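Local coordinates for protein ricin B-like lectin (Macrolepiota procera, PDB 4IZX) that binds glycans, galactose-containing sugars such as lactose among them, as a ricin B-like lectin with a beta-trefoil fold, at residues D27-G39 against G114-W126. Residues are numbered along the deposited sequence; the frame is centred on the assembly and turned at random.
Sequences DNKSIIGYPYHSG and GDTTPGTPVQLWW. With GAL (beta-D-galactopyranose), chain B.
Y34 meets P118 at about a right angle, its CD1 3.6 Å from P118 CB, and the same ring carries the galactose. From CB the side chain runs outward with CG anti to the backbone N (chi1 -156°), which swings the ring out beside the T117-T120 turn. CD1 and CE1 both touch P118 CB, which comes in obliquely, while G119 N sits at the ring edge. GAL C4 stands 3.5 Å above the plane, over the ring centre; CG lies near C4, CD2 near O3 and C3, CE2 beneath C3, CE1 beneath C4 and C5, CZ near C3 and C4, and OH ends near C5. This aromatic platform under galactose belongs to a sugar site of the beta-trefoil, as in ricin-type lectins; H37 NE2 donates a hydrogen bond to GAL O3 in its ring plane (2.8 Å), and D22, G25 and N41 hydrogen-bond the sugar too. Behind the platform, strand 31-34 pairs antiparallel with the 120-126 strand. V122 N bonds I31 O almost straight (177° at the hydrogen), G33 N donates to T120 O, and G33 O accepts from G119 N of the type II turn. I32 lays CG2 against G119 O at 3.5 Å and sends CD1 on to GAL C6. On the buried side, I31 CG2 packs on V122 CB at 3.9 Å.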
loop_
_atom_site.group_PDB
_atom_site.type_symbol
_atom_site.label_atom_id
_atom_site.label_comp_id
_atom_site.label_asym_id
_atom_site.label_seq_id
_atom_site.Cartn_x
_atom_site.Cartn_y
_atom_site.Cartn_z
ATOM N N ASP A 27 -12.052 -2.274 -12.077
ATOM C CA ASP A 27 -12.438 -3.641 -11.651
ATOM C C ASP A 27 -12.724 -3.803 -10.155
ATOM O O ASP A 27 -13.192 -4.840 -9.727
ATOM C CB ASP A 27 -11.431 -4.690 -12.156
ATOM C CG ASP A 27 -10.043 -4.530 -11.543
ATOM O OD1 ASP A 27 -9.887 -3.701 -10.623
ATOM O OD2 ASP A 27 -9.128 -5.227 -12.023
ATOM N N ASN A 28 -12.559 -2.749 -9.361
ATOM C CA ASN A 28 -12.724 -2.806 -7.900
ATOM C C ASN A 28 -11.913 -3.940 -7.280
ATOM O O ASN A 28 -12.255 -4.433 -6.218
ATOM C CB ASN A 28 -14.190 -2.803 -7.451
ATOM C CG ASN A 28 -14.939 -1.626 -8.018
ATOM O OD1 ASN A 28 -14.523 -0.465 -7.910
ATOM N ND2 ASN A 28 -15.984 -1.935 -8.754
ATOM N N LYS A 29 -10.773 -4.251 -7.894
ATOM C CA LYS A 29 -9.916 -5.315 -7.419
ATOM C C LYS A 29 -8.410 -5.023 -7.487
ATOM O O LYS A 29 -7.660 -5.298 -6.581
ATOM C CB LYS A 29 -10.217 -6.636 -8.154
ATOM C CG LYS A 29 -9.313 -7.762 -7.753
ATOM C CD LYS A 29 -9.969 -8.892 -7.030
ATOM C CE LYS A 29 -8.978 -10.031 -6.767
ATOM N NZ LYS A 29 -9.089 -10.658 -5.388
ATOM N N SER A 30 -7.965 -4.501 -8.608
ATOM C CA SER A 30 -6.540 -4.264 -8.815
ATOM C C SER A 30 -6.073 -3.053 -8.036
ATOM O O SER A 30 -6.741 -2.018 -8.004
ATOM C CB SER A 30 -6.268 -4.083 -10.308
ATOM O OG SER A 30 -6.609 -5.227 -11.068
ATOM N N ILE A 31 -4.879 -3.154 -7.474
ATOM C CA ILE A 31 -4.280 -2.056 -6.742
ATOM C C ILE A 31 -3.242 -1.357 -7.586
ATOM O O ILE A 31 -2.320 -2.008 -8.112
ATOM C CB ILE A 31 -3.661 -2.536 -5.414
ATOM C CG1 ILE A 31 -4.669 -3.278 -4.535
ATOM C CG2 ILE A 31 -3.025 -1.372 -4.665
ATOM C CD1 ILE A 31 -5.883 -2.484 -4.106
ATOM N N ILE A 32 -3.425 -0.050 -7.784
ATOM C CA ILE A 32 -2.649 0.715 -8.726
ATOM C C ILE A 32 -2.146 2.001 -8.086
ATOM O O ILE A 32 -2.672 2.458 -7.059
ATOM C CB ILE A 32 -3.499 1.053 -9.980
ATOM C CG1 ILE A 32 -4.744 1.872 -9.582
ATOM C CG2 ILE A 32 -3.888 -0.217 -10.723
ATOM C CD1 ILE A 32 -5.569 2.397 -10.750
ATOM N N GLY A 33 -1.166 2.623 -8.720
ATOM C CA GLY A 33 -0.814 3.999 -8.424
ATOM C C GLY A 33 -1.628 4.951 -9.251
ATOM O O GLY A 33 -1.762 4.752 -10.464
ATOM N N TYR A 34 -2.155 6.022 -8.648
ATOM C CA TYR A 34 -3.014 6.937 -9.356
ATOM C C TYR A 34 -2.912 8.301 -8.727
ATOM O O TYR A 34 -2.747 8.412 -7.504
ATOM C CB TYR A 34 -4.473 6.423 -9.306
ATOM C CG TYR A 34 -5.380 6.927 -10.425
ATOM C CD1 TYR A 34 -5.435 6.267 -11.653
ATOM C CD2 TYR A 34 -6.213 7.995 -10.226
ATOM C CE1 TYR A 34 -6.320 6.649 -12.639
ATOM C CE2 TYR A 34 -7.083 8.419 -11.202
ATOM C CZ TYR A 34 -7.131 7.740 -12.420
ATOM O OH TYR A 34 -8.080 8.106 -13.361
ATOM N N PRO A 35 -3.061 9.386 -9.504
ATOM C CA PRO A 35 -3.079 10.722 -8.878
ATOM C C PRO A 35 -4.199 10.844 -7.843
ATOM O O PRO A 35 -5.299 10.375 -8.060
ATOM C CB PRO A 35 -3.259 11.664 -10.068
ATOM C CG PRO A 35 -2.621 10.920 -11.217
ATOM C CD PRO A 35 -3.035 9.470 -10.976
ATOM N N TYR A 36 -3.915 11.518 -6.729
ATOM C CA TYR A 36 -4.881 11.654 -5.657
ATOM C C TYR A 36 -5.975 12.640 -5.999
ATOM O O TYR A 36 -5.706 13.821 -6.246
ATOM C CB TYR A 36 -4.184 12.121 -4.365
ATOM C CG TYR A 36 -5.084 12.120 -3.165
ATOM C CD1 TYR A 36 -5.666 10.944 -2.736
ATOM C CD2 TYR A 36 -5.342 13.297 -2.450
ATOM C CE1 TYR A 36 -6.482 10.929 -1.616
ATOM C CE2 TYR A 36 -6.160 13.279 -1.351
ATOM C CZ TYR A 36 -6.739 12.099 -0.931
ATOM O OH TYR A 36 -7.571 11.994 0.177
ATOM N N HIS A 37 -7.219 12.195 -5.904
ATOM C CA HIS A 37 -8.384 13.037 -6.111
ATOM C C HIS A 37 -9.338 12.980 -4.914
ATOM O O HIS A 37 -10.453 13.422 -5.042
ATOM C CB HIS A 37 -9.106 12.700 -7.421
ATOM C CG HIS A 37 -9.477 11.271 -7.553
ATOM N ND1 HIS A 37 -10.608 10.756 -6.984
ATOM C CD2 HIS A 37 -8.932 10.280 -8.275
ATOM C CE1 HIS A 37 -10.667 9.469 -7.268
ATOM N NE2 HIS A 37 -9.661 9.150 -8.046
ATOM N N SER A 38 -8.873 12.493 -3.772
ATOM C CA SER A 38 -9.711 12.348 -2.551
ATOM C C SER A 38 -10.803 11.305 -2.683
ATOM O O SER A 38 -11.708 11.253 -1.882
ATOM C CB SER A 38 -10.325 13.705 -2.071
ATOM O OG SER A 38 -9.284 14.661 -1.864
ATOM N N GLY A 39 -10.718 10.447 -3.662
ATOM C CA GLY A 39 -11.661 9.351 -3.779
ATOM C C GLY A 39 -11.580 8.429 -2.581
ATOM O O GLY A 39 -10.493 8.185 -2.058
ATOM N N GLY A 114 8.556 2.781 -9.849
ATOM C CA GLY A 114 7.817 3.975 -9.491
ATOM C C GLY A 114 7.307 4.723 -10.718
ATOM O O GLY A 114 7.253 5.940 -10.719
ATOM N N ASP A 115 6.854 3.982 -11.724
ATOM C CA ASP A 115 6.249 4.588 -12.929
ATOM C C ASP A 115 5.075 5.445 -12.453
ATOM O O ASP A 115 4.236 5.013 -11.653
ATOM C CB ASP A 115 5.847 3.463 -13.888
ATOM C CG ASP A 115 5.392 3.956 -15.263
ATOM O OD1 ASP A 115 4.894 5.054 -15.393
ATOM O OD2 ASP A 115 5.450 3.154 -16.193
ATOM N N THR A 116 5.065 6.700 -12.916
ATOM C CA THR A 116 4.031 7.659 -12.507
ATOM C C THR A 116 2.729 7.503 -13.265
ATOM O O THR A 116 1.752 8.122 -12.930
ATOM C CB THR A 116 4.539 9.102 -12.659
ATOM O OG1 THR A 116 4.782 9.352 -14.053
ATOM C CG2 THR A 116 5.802 9.325 -11.861
ATOM N N THR A 117 2.719 6.680 -14.298
ATOM C CA THR A 117 1.555 6.541 -15.146
ATOM C C THR A 117 0.369 6.120 -14.301
ATOM O O THR A 117 0.451 5.145 -13.522
ATOM C CB THR A 117 1.810 5.493 -16.252
ATOM O OG1 THR A 117 2.937 5.887 -17.026
ATOM C CG2 THR A 117 0.623 5.341 -17.168
ATOM N N PRO A 118 -0.771 6.807 -14.447
ATOM C CA PRO A 118 -1.962 6.347 -13.739
ATOM C C PRO A 118 -2.316 4.924 -14.160
ATOM O O PRO A 118 -2.369 4.635 -15.351
ATOM C CB PRO A 118 -3.031 7.372 -14.146
ATOM C CG PRO A 118 -2.238 8.612 -14.451
ATOM C CD PRO A 118 -1.004 8.094 -15.135
ATOM N N GLY A 119 -2.551 4.047 -13.178
ATOM C CA GLY A 119 -2.811 2.650 -13.466
ATOM C C GLY A 119 -1.624 1.721 -13.287
ATOM O O GLY A 119 -1.774 0.509 -13.390
ATOM N N THR A 120 -0.464 2.264 -12.972
ATOM C CA THR A 120 0.709 1.428 -12.727
ATOM C C THR A 120 0.444 0.454 -11.561
ATOM O O THR A 120 0.074 0.882 -10.476
ATOM C CB THR A 120 1.923 2.324 -12.405
ATOM O OG1 THR A 120 2.234 3.090 -13.553
ATOM C CG2 THR A 120 3.131 1.546 -11.971
ATOM N N PRO A 121 0.654 -0.843 -11.753
ATOM C CA PRO A 121 0.319 -1.773 -10.660
ATOM C C PRO A 121 1.245 -1.613 -9.459
ATOM O O PRO A 121 2.445 -1.325 -9.591
ATOM C CB PRO A 121 0.547 -3.138 -11.308
ATOM C CG PRO A 121 0.308 -2.920 -12.760
ATOM C CD PRO A 121 0.832 -1.534 -13.048
ATOM N N VAL A 122 0.674 -1.804 -8.278
ATOM C CA VAL A 122 1.439 -1.970 -7.063
ATOM C C VAL A 122 1.655 -3.479 -6.846
ATOM O O VAL A 122 0.712 -4.269 -6.970
ATOM C CB VAL A 122 0.734 -1.354 -5.841
ATOM C CG1 VAL A 122 1.580 -1.503 -4.577
ATOM C CG2 VAL A 122 0.389 0.101 -6.100
ATOM N N GLN A 123 2.902 -3.856 -6.558
ATOM C CA GLN A 123 3.350 -5.216 -6.479
ATOM C C GLN A 123 4.165 -5.446 -5.207
ATOM O O GLN A 123 4.511 -4.486 -4.503
ATOM C CB GLN A 123 4.132 -5.624 -7.720
ATOM C CG GLN A 123 5.467 -4.920 -7.773
ATOM C CD GLN A 123 6.253 -5.106 -9.055
ATOM O OE1 GLN A 123 5.928 -5.967 -9.887
ATOM N NE2 GLN A 123 7.338 -4.345 -9.192
ATOM N N LEU A 124 4.524 -6.690 -4.940
ATOM C CA LEU A 124 5.584 -7.021 -4.012
ATOM C C LEU A 124 6.920 -7.093 -4.726
ATOM O O LEU A 124 7.000 -7.520 -5.876
ATOM C CB LEU A 124 5.372 -8.366 -3.323
ATOM C CG LEU A 124 4.098 -8.465 -2.483
ATOM C CD1 LEU A 124 3.995 -9.869 -1.899
ATOM C CD2 LEU A 124 4.033 -7.405 -1.417
ATOM N N TRP A 125 7.980 -6.741 -4.019
ATOM C CA TRP A 125 9.334 -6.998 -4.486
ATOM C C TRP A 125 10.236 -7.102 -3.278
ATOM O O TRP A 125 9.986 -6.469 -2.226
ATOM C CB TRP A 125 9.827 -5.893 -5.424
ATOM C CG TRP A 125 10.968 -6.318 -6.327
ATOM C CD1 TRP A 125 12.304 -6.306 -6.051
ATOM C CD2 TRP A 125 10.823 -6.905 -7.620
ATOM N NE1 TRP A 125 12.995 -6.864 -7.089
ATOM C CE2 TRP A 125 12.116 -7.262 -8.056
ATOM C CE3 TRP A 125 9.730 -7.154 -8.445
ATOM C CZ2 TRP A 125 12.348 -7.828 -9.298
ATOM C CZ3 TRP A 125 9.967 -7.727 -9.699
ATOM C CH2 TRP A 125 11.269 -8.066 -10.104
ATOM N N TRP A 126 11.323 -7.864 -3.406
ATOM C CA TRP A 126 12.367 -7.905 -2.418
ATOM C C TRP A 126 12.800 -6.500 -2.008
ATOM O O TRP A 126 12.956 -5.633 -2.855
ATOM C CB TRP A 126 13.596 -8.625 -3.049
ATOM C CG TRP A 126 14.652 -9.005 -2.109
ATOM C CD1 TRP A 126 15.795 -8.339 -1.805
ATOM C CD2 TRP A 126 14.710 -10.243 -1.456
ATOM N NE1 TRP A 126 16.560 -9.099 -0.934
ATOM C CE2 TRP A 126 15.869 -10.255 -0.667
ATOM C CE3 TRP A 126 13.854 -11.331 -1.425
ATOM C CZ2 TRP A 126 16.234 -11.365 0.082
ATOM C CZ3 TRP A 126 14.179 -12.397 -0.636
ATOM C CH2 TRP A 126 15.350 -12.405 0.118
HETATM C C1 GAL B . -11.455 5.470 -11.689
HETATM C C2 GAL B . -11.146 5.916 -10.294
HETATM C C3 GAL B . -9.648 6.177 -10.147
HETATM C C4 GAL B . -8.848 4.967 -10.647
HETATM C C5 GAL B . -9.292 4.649 -12.057
HETATM C C6 GAL B . -8.553 3.457 -12.662
HETATM O O2 GAL B . -11.845 7.115 -10.026
HETATM O O3 GAL B . -9.378 6.460 -8.774
HETATM O O4 GAL B . -9.097 3.821 -9.807
HETATM O O5 GAL B . -10.683 4.336 -12.078
HETATM O O6 GAL B . -8.981 3.264 -14.024
#